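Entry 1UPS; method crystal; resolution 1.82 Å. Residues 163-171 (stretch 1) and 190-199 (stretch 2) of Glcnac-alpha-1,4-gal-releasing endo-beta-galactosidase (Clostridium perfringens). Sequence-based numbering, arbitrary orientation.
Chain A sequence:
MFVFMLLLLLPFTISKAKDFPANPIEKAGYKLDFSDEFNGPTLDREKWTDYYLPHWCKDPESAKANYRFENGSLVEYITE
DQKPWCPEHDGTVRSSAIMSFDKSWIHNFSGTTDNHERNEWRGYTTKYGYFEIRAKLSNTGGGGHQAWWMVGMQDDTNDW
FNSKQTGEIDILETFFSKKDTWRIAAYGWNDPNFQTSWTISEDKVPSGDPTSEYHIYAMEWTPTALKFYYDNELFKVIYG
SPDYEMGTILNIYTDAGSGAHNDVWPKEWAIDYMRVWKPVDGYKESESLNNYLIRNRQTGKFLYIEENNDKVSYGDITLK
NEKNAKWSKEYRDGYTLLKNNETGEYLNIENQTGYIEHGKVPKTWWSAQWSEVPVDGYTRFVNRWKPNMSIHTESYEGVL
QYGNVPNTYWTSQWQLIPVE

Stretch 1 (163-171) SKQTGEIDI
Stretch 2 190-199: NDPNFQTSWT

Stretch 1 runs as loop from Ser 163 to Gly 167 and then enters a short strand that includes Glu 168 to Asp 170, the chain turning a corner at Ile 171; stretch 2 has no regular helix or strand. The stretches run in broadly the same sense, contacts advancing from Ser 163 and Asn 190, through Gly 167 and Phe 194, to Asp 170 and Trp 198. Together they bury 459 Å², and the closest backbone register pairs Lys 164 with Asp 191, their CA atoms 4.4 Å apart.

Ser 163 (phi/psi -78/143, chi1 t) meets stretch 2 through its carbonyl. Ser 163 O lies 3.1 Å from Asn 190 CB and accepts a weak hydrogen bond from Asn 190 ND2 at 3.4 Å, with an N-H...O angle of only 139°. Asn 190 is m with chi2 -14°. Ser 163 OG accepts from Gln 165 N at 3.0 Å and 163°, and is also bonded elsewhere in the structure.

Lys 164 (-112/11, chi1 m) is modelled only to CG, which sits 4.0 Å from Pro 192 CD. Lys 164 O approaches Asp 191 CB at 3.2 Å. Asp 191 (-83/112, chi1 t) opens a type I turn that ends at Phe 194, with Pro 192 at -73/-12 and Asn 193 at -104/2; Asp 191 OD2 accepts from Asn 193 N at 2.9 Å and 155°, tying the side chain to the turn.

Gln 165 (-112/61, m, t) points away. Thr 166 (-124/17, chi1 p) points toward stretch 2 and sets its OG1 2.8 Å from Asn 190 N and 3.4 Å from Asp 191 N, so one hydroxyl faces two consecutive amides.

Gly 167 (-55/144) brings its CA to 4.3 Å from Phe 194 CD1. An ideal CB here would lie 3.4 Å from that same Phe 194 CD1, a tight approach, so the bare glycine leaves room for the ring.

The ring of Phe 194 (-140/122, chi1 t, chi2 -115°) lies beside this segment. Glu 168 (-121/129) is extended, with all three chi angles near 180°. Glu 168 O lies at the phenyl edge, near its plane, 3.9 Å from Phe 194 CE1, while Glu 168 OE2 reaches 3.5 Å from Trp 198 CH2. Ile 169 (-120/115, m, t) extends CG1 to 4.2 Å from Phe 194 CZ, an apolar contact oblique to the ring.

Asp 170 (-92/94, chi1 m, chi2 -50°) points toward stretch 2, with OD2 3.4 Å from Trp 198 CZ3. Glu 168 OE2 and Asp 170 OD2 both lie at the indole edge, near its plane; Trp 198 has chi1 -88° and chi2 102°. Glu 168 OE1 and Asp 170 OD1 are 2.5 Å apart, so close that one acid group probably holds a proton and donates it; the geometry does not say which.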

# COMPACT_ATOMS: atom_id res chain seq x y z
N SER A 163 -17.34 16.62 3.56
CA SER A 163 -16.51 16.02 2.53
C SER A 163 -16.60 14.49 2.55
O SER A 163 -16.65 13.87 3.63
CB SER A 163 -15.04 16.42 2.71
OG SER A 163 -14.24 15.89 1.67
N LYS A 164 -16.56 13.90 1.36
CA LYS A 164 -16.39 12.46 1.21
C LYS A 164 -15.00 12.17 0.57
O LYS A 164 -14.75 11.04 0.17
CB LYS A 164 -17.48 11.87 0.32
CG LYS A 164 -18.90 11.90 0.92
N GLN A 165 -14.14 13.18 0.46
CA GLN A 165 -12.85 13.00 -0.23
C GLN A 165 -11.71 13.10 0.77
O GLN A 165 -10.84 13.98 0.70
CB GLN A 165 -12.70 14.01 -1.40
CG GLN A 165 -13.83 13.84 -2.41
CD GLN A 165 -13.70 14.62 -3.70
OE1 GLN A 165 -12.89 15.52 -3.81
NE2 GLN A 165 -14.51 14.26 -4.70
N THR A 166 -11.75 12.17 1.73
CA THR A 166 -10.93 12.22 2.94
C THR A 166 -10.07 10.98 3.11
O THR A 166 -9.60 10.70 4.22
CB THR A 166 -11.87 12.29 4.18
OG1 THR A 166 -12.82 11.21 4.07
CG2 THR A 166 -12.74 13.56 4.19
N GLY A 167 -9.89 10.19 2.03
CA GLY A 167 -9.09 8.98 2.12
C GLY A 167 -7.68 9.19 2.67
O GLY A 167 -7.05 10.22 2.41
N GLU A 168 -7.20 8.21 3.44
CA GLU A 168 -5.81 8.21 3.95
C GLU A 168 -5.12 6.95 3.47
O GLU A 168 -5.67 5.85 3.62
CB GLU A 168 -5.80 8.22 5.49
CG GLU A 168 -4.37 8.14 6.06
CD GLU A 168 -4.31 8.22 7.57
OE1 GLU A 168 -3.18 8.07 8.09
OE2 GLU A 168 -5.35 8.42 8.23
N ILE A 169 -3.94 7.09 2.87
CA ILE A 169 -3.09 5.94 2.54
C ILE A 169 -1.77 6.12 3.26
O ILE A 169 -1.04 7.07 2.98
CB ILE A 169 -2.83 5.78 1.02
CG1 ILE A 169 -4.14 5.69 0.23
CG2 ILE A 169 -1.91 4.55 0.74
CD1 ILE A 169 -3.94 5.89 -1.30
N ASP A 170 -1.47 5.23 4.21
CA ASP A 170 -0.18 5.28 4.88
C ASP A 170 0.76 4.36 4.10
O ASP A 170 0.74 3.16 4.31
CB ASP A 170 -0.33 4.84 6.33
CG ASP A 170 -1.35 5.68 7.07
OD1 ASP A 170 -1.25 6.93 6.98
OD2 ASP A 170 -2.30 5.16 7.69
N ILE A 171 1.50 4.93 3.16
CA ILE A 171 2.35 4.11 2.27
C ILE A 171 3.48 3.49 3.08
O ILE A 171 3.88 2.36 2.81
CB ILE A 171 2.93 4.94 1.09
CG1 ILE A 171 1.80 5.68 0.34
CG2 ILE A 171 3.72 4.06 0.11
CD1 ILE A 171 2.35 6.83 -0.54
N ASN A 190 -14.28 9.71 5.99
CA ASN A 190 -15.66 10.02 5.59
C ASN A 190 -16.06 9.47 4.22
O ASN A 190 -17.21 9.68 3.79
CB ASN A 190 -15.89 11.55 5.55
CG ASN A 190 -15.87 12.20 6.92
OD1 ASN A 190 -15.94 11.53 7.96
ND2 ASN A 190 -15.80 13.53 6.93
N ASP A 191 -15.13 8.80 3.53
CA ASP A 191 -15.38 8.30 2.16
C ASP A 191 -16.11 6.95 2.17
O ASP A 191 -15.52 5.96 2.58
CB ASP A 191 -14.02 8.16 1.43
CG ASP A 191 -14.18 7.84 -0.04
OD1 ASP A 191 -13.16 7.86 -0.76
OD2 ASP A 191 -15.30 7.57 -0.57
N PRO A 192 -17.36 6.88 1.72
CA PRO A 192 -18.09 5.60 1.73
C PRO A 192 -17.58 4.63 0.66
O PRO A 192 -17.91 3.44 0.68
CB PRO A 192 -19.54 6.02 1.43
CG PRO A 192 -19.40 7.23 0.59
CD PRO A 192 -18.17 7.97 1.13
N ASN A 193 -16.78 5.14 -0.27
CA ASN A 193 -16.36 4.35 -1.43
C ASN A 193 -14.93 3.82 -1.40
O ASN A 193 -14.47 3.19 -2.37
CB ASN A 193 -16.59 5.18 -2.71
CG ASN A 193 -18.03 5.62 -2.87
OD1 ASN A 193 -18.95 4.83 -2.63
ND2 ASN A 193 -18.24 6.87 -3.26
N PHE A 194 -14.23 4.08 -0.29
CA PHE A 194 -12.85 3.61 -0.13
C PHE A 194 -12.53 3.12 1.27
O PHE A 194 -12.65 3.87 2.25
CB PHE A 194 -11.83 4.70 -0.51
CG PHE A 194 -10.39 4.30 -0.25
CD1 PHE A 194 -9.63 4.99 0.70
CD2 PHE A 194 -9.80 3.25 -0.95
CE1 PHE A 194 -8.30 4.61 0.96
CE2 PHE A 194 -8.47 2.87 -0.70
CZ PHE A 194 -7.73 3.56 0.26
N GLN A 195 -12.11 1.85 1.34
CA GLN A 195 -11.53 1.29 2.57
C GLN A 195 -12.28 1.74 3.82
O GLN A 195 -11.72 2.42 4.70
CB GLN A 195 -10.03 1.67 2.66
CG GLN A 195 -9.19 0.73 3.53
CD GLN A 195 -9.35 -0.74 3.15
OE1 GLN A 195 -9.08 -1.13 2.01
NE2 GLN A 195 -9.83 -1.55 4.09
N THR A 196 -13.55 1.35 3.93
CA THR A 196 -14.39 1.88 5.01
C THR A 196 -14.12 1.31 6.39
O THR A 196 -14.74 1.74 7.36
CB THR A 196 -15.89 1.76 4.67
OG1 THR A 196 -16.21 0.40 4.37
CG2 THR A 196 -16.21 2.52 3.41
N SER A 197 -13.24 0.31 6.49
CA SER A 197 -12.64 -0.10 7.76
C SER A 197 -11.11 -0.05 7.60
O SER A 197 -10.60 -0.29 6.51
CB SER A 197 -13.06 -1.53 8.14
OG SER A 197 -14.49 -1.65 8.24
N TRP A 198 -10.40 0.25 8.68
CA TRP A 198 -8.93 0.29 8.62
C TRP A 198 -8.40 -1.05 8.12
O TRP A 198 -8.93 -2.11 8.50
CB TRP A 198 -8.34 0.55 10.02
CG TRP A 198 -8.20 1.99 10.33
CD1 TRP A 198 -9.01 2.74 11.13
CD2 TRP A 198 -7.20 2.87 9.83
NE1 TRP A 198 -8.57 4.04 11.17
CE2 TRP A 198 -7.46 4.15 10.37
CE3 TRP A 198 -6.11 2.71 8.97
CZ2 TRP A 198 -6.68 5.27 10.07
CZ3 TRP A 198 -5.32 3.84 8.67
CH2 TRP A 198 -5.61 5.09 9.23
N THR A 199 -7.38 -1.01 7.26
CA THR A 199 -6.56 -2.20 6.99
C THR A 199 -5.13 -1.82 7.32
O THR A 199 -4.71 -0.73 6.98
CB THR A 199 -6.73 -2.71 5.52
OG1 THR A 199 -5.95 -3.91 5.32
CG2 THR A 199 -6.18 -1.70 4.48